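Local coordinates for protein EvdMO1 (Micromonospora carbonacea, PDB 5T39) that probably transfers a methyl group from S-adenosylmethionine during everninomicin biosynthesis, through the methyltransferase domain of a bifunctional methyltransferase-oxidase, at residues R30-F43 / L111-A123. Residues are numbered along the deposited sequence; the frame is centred on the assembly and turned at random. Where two conformers were deposited one is given.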
loop_
_atom_site.group_PDB
_atom_site.type_symbol
_atom_site.label_atom_id
_atom_site.label_comp_id
_atom_site.label_asym_id
_atom_site.label_seq_id
_atom_site.Cartn_x
_atom_site.Cartn_y
_atom_site.Cartn_z
ATOM N N ARG A 30 22.785 0.961 -11.285
ATOM C CA ARG A 30 21.875 1.587 -10.345
ATOM C C ARG A 30 21.122 0.542 -9.533
ATOM O O ARG A 30 20.947 0.703 -8.323
ATOM C CB ARG A 30 20.934 2.502 -11.111
ATOM C CG ARG A 30 20.213 3.492 -10.250
ATOM C CD ARG A 30 19.714 4.638 -11.109
ATOM N NE ARG A 30 18.652 5.344 -10.446
ATOM C CZ ARG A 30 17.750 6.076 -11.074
ATOM N NH1 ARG A 30 16.796 6.654 -10.375
ATOM N NH2 ARG A 30 17.785 6.213 -12.399
ATOM N N ALA A 31 20.694 -0.558 -10.163
ATOM C CA ALA A 31 20.029 -1.616 -9.405
ATOM C C ALA A 31 20.945 -2.151 -8.317
ATOM O O ALA A 31 20.498 -2.431 -7.197
ATOM C CB ALA A 31 19.585 -2.749 -10.325
ATOM N N LYS A 32 22.241 -2.271 -8.621
ATOM C CA LYS A 32 23.204 -2.735 -7.628
ATOM C C LYS A 32 23.365 -1.723 -6.500
ATOM O O LYS A 32 23.398 -2.085 -5.319
ATOM C CB LYS A 32 24.549 -3.031 -8.297
ATOM C CG LYS A 32 25.613 -3.495 -7.353
ATOM C CD LYS A 32 26.912 -3.792 -8.092
ATOM C CE LYS A 32 28.039 -4.211 -7.166
ATOM N NZ LYS A 32 27.815 -5.576 -6.637
ATOM N N GLU A 33 23.490 -0.447 -6.852
ATOM C CA GLU A 33 23.622 0.598 -5.845
ATOM C C GLU A 33 22.431 0.621 -4.905
ATOM O O GLU A 33 22.584 0.953 -3.728
ATOM C CB GLU A 33 23.772 1.946 -6.539
ATOM C CG GLU A 33 24.038 3.103 -5.606
ATOM C CD GLU A 33 24.362 4.351 -6.391
ATOM O OE1 GLU A 33 23.546 4.732 -7.250
ATOM O OE2 GLU A 33 25.450 4.932 -6.190
ATOM N N LEU A 34 21.251 0.248 -5.395
ATOM C CA LEU A 34 20.020 0.273 -4.612
ATOM C C LEU A 34 19.824 -0.967 -3.740
ATOM O O LEU A 34 18.884 -0.993 -2.940
ATOM C CB LEU A 34 18.832 0.460 -5.559
ATOM C CG LEU A 34 18.737 1.839 -6.215
ATOM C CD1 LEU A 34 17.788 1.776 -7.404
ATOM C CD2 LEU A 34 18.283 2.895 -5.225
ATOM N N GLU A 35 20.684 -1.976 -3.848
ATOM C CA GLU A 35 20.541 -3.152 -2.996
ATOM C C GLU A 35 20.722 -2.760 -1.531
ATOM O O GLU A 35 21.517 -1.869 -1.216
ATOM C CB GLU A 35 21.564 -4.221 -3.373
ATOM C CG GLU A 35 21.348 -4.777 -4.776
ATOM C CD GLU A 35 21.972 -6.136 -5.012
ATOM O OE1 GLU A 35 22.925 -6.199 -5.819
ATOM O OE2 GLU A 35 21.479 -7.142 -4.453
ATOM N N PRO A 36 20.044 -3.445 -0.599
ATOM C CA PRO A 36 19.206 -4.627 -0.824
ATOM C C PRO A 36 17.769 -4.283 -1.207
ATOM O O PRO A 36 17.129 -3.431 -0.574
ATOM C CB PRO A 36 19.225 -5.328 0.538
ATOM C CG PRO A 36 19.374 -4.197 1.522
ATOM C CD PRO A 36 20.293 -3.214 0.835
ATOM N N TRP A 37 17.260 -4.989 -2.209
ATOM C CA TRP A 37 15.861 -4.911 -2.586
ATOM C C TRP A 37 15.015 -5.845 -1.734
ATOM O O TRP A 37 15.482 -6.876 -1.236
ATOM C CB TRP A 37 15.679 -5.308 -4.052
ATOM C CG TRP A 37 16.272 -4.334 -5.043
ATOM C CD1 TRP A 37 17.601 -4.074 -5.272
ATOM C CD2 TRP A 37 15.541 -3.509 -5.950
ATOM N NE1 TRP A 37 17.728 -3.125 -6.258
ATOM C CE2 TRP A 37 16.480 -2.772 -6.698
ATOM C CE3 TRP A 37 14.178 -3.335 -6.216
ATOM C CZ2 TRP A 37 16.092 -1.863 -7.665
ATOM C CZ3 TRP A 37 13.803 -2.449 -7.178
ATOM C CH2 TRP A 37 14.747 -1.710 -7.886
ATOM N N VAL A 38 13.736 -5.493 -1.612
ATOM C CA VAL A 38 12.753 -6.323 -0.926
ATOM C C VAL A 38 12.148 -7.337 -1.874
ATOM O O VAL A 38 11.988 -8.508 -1.527
ATOM C CB VAL A 38 11.663 -5.439 -0.284
ATOM C CG1 VAL A 38 10.543 -6.294 0.317
ATOM C CG2 VAL A 38 12.269 -4.543 0.761
ATOM N N ASN A 39 11.767 -6.909 -3.071
ATOM C CA ASN A 39 11.141 -7.831 -4.004
ATOM C C ASN A 39 11.974 -8.087 -5.234
ATOM O O ASN A 39 11.505 -8.777 -6.139
ATOM C CB ASN A 39 9.749 -7.353 -4.390
ATOM C CG ASN A 39 8.776 -7.420 -3.235
ATOM O OD1 ASN A 39 8.799 -8.363 -2.438
ATOM N ND2 ASN A 39 7.927 -6.415 -3.131
ATOM N N GLY A 40 13.203 -7.614 -5.250
ATOM C CA GLY A 40 14.106 -7.868 -6.347
ATOM C C GLY A 40 13.794 -6.970 -7.522
ATOM O O GLY A 40 12.846 -6.180 -7.504
ATOM N N PHE A 41 14.601 -7.115 -8.576
ATOM C CA PHE A 41 14.436 -6.297 -9.765
ATOM C C PHE A 41 14.885 -7.082 -10.986
ATOM O O PHE A 41 16.016 -7.575 -11.040
ATOM C CB PHE A 41 15.219 -4.984 -9.679
ATOM C CG PHE A 41 15.033 -4.129 -10.887
ATOM C CD1 PHE A 41 13.860 -3.429 -11.069
ATOM C CD2 PHE A 41 16.003 -4.073 -11.876
ATOM C CE1 PHE A 41 13.676 -2.668 -12.202
ATOM C CE2 PHE A 41 15.812 -3.320 -13.004
ATOM C CZ PHE A 41 14.659 -2.624 -13.164
ATOM N N GLU A 42 13.998 -7.163 -11.966
ATOM C CA GLU A 42 14.259 -7.834 -13.230
ATOM C C GLU A 42 13.751 -6.948 -14.357
ATOM O O GLU A 42 12.711 -6.291 -14.214
ATOM C CB GLU A 42 13.538 -9.193 -13.261
ATOM C CG GLU A 42 13.625 -9.943 -14.589
ATOM C CD GLU A 42 12.872 -11.261 -14.570
ATOM O OE1 GLU A 42 12.155 -11.523 -13.582
ATOM O OE2 GLU A 42 12.993 -12.031 -15.545
ATOM N N PHE A 43 14.468 -6.937 -15.477
ATOM C CA PHE A 43 14.024 -6.163 -16.627
ATOM C C PHE A 43 14.656 -6.771 -17.869
ATOM O O PHE A 43 15.833 -7.123 -17.854
ATOM C CB PHE A 43 14.416 -4.687 -16.455
ATOM C CG PHE A 43 13.819 -3.751 -17.476
ATOM C CD1 PHE A 43 12.458 -3.527 -17.521
ATOM C CD2 PHE A 43 14.640 -3.054 -18.365
ATOM C CE1 PHE A 43 11.923 -2.659 -18.447
ATOM C CE2 PHE A 43 14.116 -2.180 -19.278
ATOM C CZ PHE A 43 12.756 -1.976 -19.321
ATOM N N LEU A 111 11.603 4.421 -1.579
ATOM C CA LEU A 111 11.186 5.394 -2.582
ATOM C C LEU A 111 12.200 5.502 -3.713
ATOM O O LEU A 111 11.825 5.586 -4.888
ATOM C CB LEU A 111 10.989 6.755 -1.912
ATOM C CG LEU A 111 10.753 7.956 -2.816
ATOM C CD1 LEU A 111 9.492 7.771 -3.589
ATOM C CD2 LEU A 111 10.705 9.212 -1.998
ATOM N N ARG A 112 13.491 5.516 -3.380
ATOM C CA ARG A 112 14.504 5.615 -4.429
ATOM C C ARG A 112 14.437 4.432 -5.382
ATOM O O ARG A 112 14.644 4.591 -6.591
ATOM C CB ARG A 112 15.900 5.726 -3.834
ATOM C CG ARG A 112 16.155 6.993 -3.042
ATOM C CD ARG A 112 15.726 8.276 -3.744
ATOM N NE ARG A 112 15.807 9.399 -2.815
ATOM C CZ ARG A 112 14.990 10.446 -2.814
ATOM N NH1 ARG A 112 14.006 10.537 -3.697
ATOM N NH2 ARG A 112 15.151 11.409 -1.915
ATOM N N ARG A 113 14.170 3.237 -4.858
ATOM C CA ARG A 113 13.939 2.078 -5.711
ATOM C C ARG A 113 12.750 2.259 -6.626
ATOM O O ARG A 113 12.813 1.994 -7.831
ATOM C CB ARG A 113 13.958 0.735 -4.990
ATOM C CG ARG A 113 15.088 0.567 -4.055
ATOM C CD ARG A 113 15.310 -0.892 -3.660
ATOM N NE ARG A 113 16.034 -0.866 -2.407
ATOM C CZ ARG A 113 15.476 -0.821 -1.198
ATOM N NH1 ARG A 113 14.174 -1.001 -1.039
ATOM N NH2 ARG A 113 16.242 -0.644 -0.144
ATOM N N ALA A 114 11.628 2.684 -6.047
ATOM C CA ALA A 114 10.414 2.897 -6.824
ATOM C C ALA A 114 10.634 3.934 -7.917
ATOM O O ALA A 114 10.165 3.761 -9.043
ATOM C CB ALA A 114 9.274 3.315 -5.895
ATOM N N GLU A 115 11.356 5.015 -7.613
ATOM C CA GLU A 115 11.623 6.041 -8.622
ATOM C C GLU A 115 12.452 5.474 -9.766
ATOM O O GLU A 115 12.205 5.781 -10.934
ATOM C CB GLU A 115 12.344 7.230 -7.983
ATOM C CG GLU A 115 11.461 8.067 -7.075
ATOM C CD GLU A 115 12.210 9.144 -6.312
ATOM O OE1 GLU A 115 13.353 8.911 -5.873
ATOM O OE2 GLU A 115 11.642 10.239 -6.130
ATOM N N PHE A 116 13.443 4.641 -9.450
ATOM C CA PHE A 116 14.236 3.980 -10.480
ATOM C C PHE A 116 13.356 3.087 -11.349
ATOM O O PHE A 116 13.449 3.112 -12.580
ATOM C CB PHE A 116 15.346 3.191 -9.781
ATOM C CG PHE A 116 16.071 2.196 -10.641
ATOM C CD1 PHE A 116 16.896 2.602 -11.676
ATOM C CD2 PHE A 116 15.960 0.844 -10.376
ATOM C CE1 PHE A 116 17.603 1.663 -12.420
ATOM C CE2 PHE A 116 16.657 -0.088 -11.107
ATOM C CZ PHE A 116 17.473 0.314 -12.130
ATOM N N VAL A 117 12.481 2.295 -10.722
ATOM C CA VAL A 117 11.577 1.431 -11.477
ATOM C C VAL A 117 10.758 2.251 -12.469
ATOM O O VAL A 117 10.613 1.884 -13.645
ATOM C CB VAL A 117 10.692 0.619 -10.510
ATOM C CG1 VAL A 117 9.563 -0.106 -11.244
ATOM C CG2 VAL A 117 11.546 -0.368 -9.722
ATOM N N MET A 118 10.197 3.375 -12.013
ATOM C CA MET A 118 9.369 4.179 -12.911
ATOM C C MET A 118 10.188 4.744 -14.059
ATOM O O MET A 118 9.685 4.863 -15.179
ATOM C CB MET A 118 8.684 5.328 -12.178
ATOM C CG MET A 118 7.769 4.892 -11.079
ATOM S SD MET A 118 6.574 3.602 -11.504
ATOM C CE MET A 118 6.689 2.677 -9.976
ATOM N N GLU A 119 11.422 5.157 -13.786
ATOM C CA GLU A 119 12.263 5.686 -14.852
ATOM C C GLU A 119 12.614 4.604 -15.867
ATOM O O GLU A 119 12.545 4.839 -17.078
ATOM C CB GLU A 119 13.523 6.330 -14.277
ATOM C CG GLU A 119 14.336 6.982 -15.378
ATOM C CD GLU A 119 15.513 7.796 -14.903
ATOM O OE1 GLU A 119 15.821 7.791 -13.702
ATOM O OE2 GLU A 119 16.152 8.439 -15.758
ATOM N N VAL A 120 12.974 3.406 -15.399
ATOM C CA VAL A 120 13.323 2.325 -16.318
ATOM C C VAL A 120 12.146 1.995 -17.223
ATOM O O VAL A 120 12.323 1.725 -18.414
ATOM C CB VAL A 120 13.797 1.088 -15.532
ATOM C CG1 VAL A 120 13.951 -0.117 -16.443
ATOM C CG2 VAL A 120 15.086 1.370 -14.806
ATOM N N HIS A 121 10.936 1.988 -16.672
ATOM C CA HIS A 121 9.737 1.613 -17.410
ATOM C C HIS A 121 9.085 2.778 -18.144
ATOM O O HIS A 121 8.127 2.559 -18.890
ATOM C CB HIS A 121 8.723 0.963 -16.461
ATOM C CG HIS A 121 9.095 -0.430 -16.067
ATOM N ND1 HIS A 121 8.663 -1.533 -16.764
ATOM C CD2 HIS A 121 9.863 -0.897 -15.055
ATOM C CE1 HIS A 121 9.151 -2.623 -16.204
ATOM N NE2 HIS A 121 9.888 -2.267 -15.167
ATOM N N GLY A 122 9.570 4.001 -17.967
ATOM C CA GLY A 122 8.953 5.143 -18.631
ATOM C C GLY A 122 7.533 5.429 -18.187
ATOM O O GLY A 122 6.704 5.853 -19.001
ATOM N N ALA A 123 7.233 5.228 -16.906
ATOM C CA ALA A 123 5.867 5.349 -16.378
ATOM C C ALA A 123 5.573 6.799 -15.977
ATOM O O ALA A 123 5.529 7.162 -14.796
ATOM C CB ALA A 123 5.677 4.402 -15.203
HETATM O O HOH W 1 16.462 6.404 -7.532
HETATM O O HOH W 2 18.966 0.491 -0.475
HETATM O O HOH W 3 10.816 -4.225 -13.552
#
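Phe116 of helix 108-121 is wedged among Arg30, Ala31, Leu34, Trp37 and Phe41. With CG anti to the backbone N (chi1 166°), its ring reaches out to residues 30-41. Phe116 CE2 sits over the centre of the Phe41 ring, 3.8 Å from Phe41 CZ. The Phe116 edge meets Trp37 CH2, and Leu34 CD1 lies 3.6 Å from Phe116 CD2.

Arg113 CD makes a CH-pi contact over one face of Trp37, 3.5 Å from Trp37 CD2, while Phe41 CB covers the other. Val120 CG1 makes another over the centre of the Phe43 ring. Phe43 also turns an edge to the His121 face, planes 74° apart.

Polar bonds tie the segments together at two points. In the conformers given, Arg30 NH2 forms a salt bridge with Glu119 OE1 (2.8 Å); the hydrogen bond is straight and meets the oxygen from above the carboxylate plane. Arg113 NE donates to Leu34 O (2.9 Å); Arg113 NH2 is hydrogen-bonded to Gln205 and NH1 forms a salt bridge with Glu86. Within residues 30-43, Trp37 NE1 binds Ala31 O (3.0 Å), fixing the indole. With an alanine in its place, Arg113 CD would probably lose its aromatic cover and Ala31 O its indole donor.

Here helix 24-33 and hairpin strand 41-43 pack on an outer helix of the Rossmann-like methyltransferase fold; that helix also packs on strand 126-130.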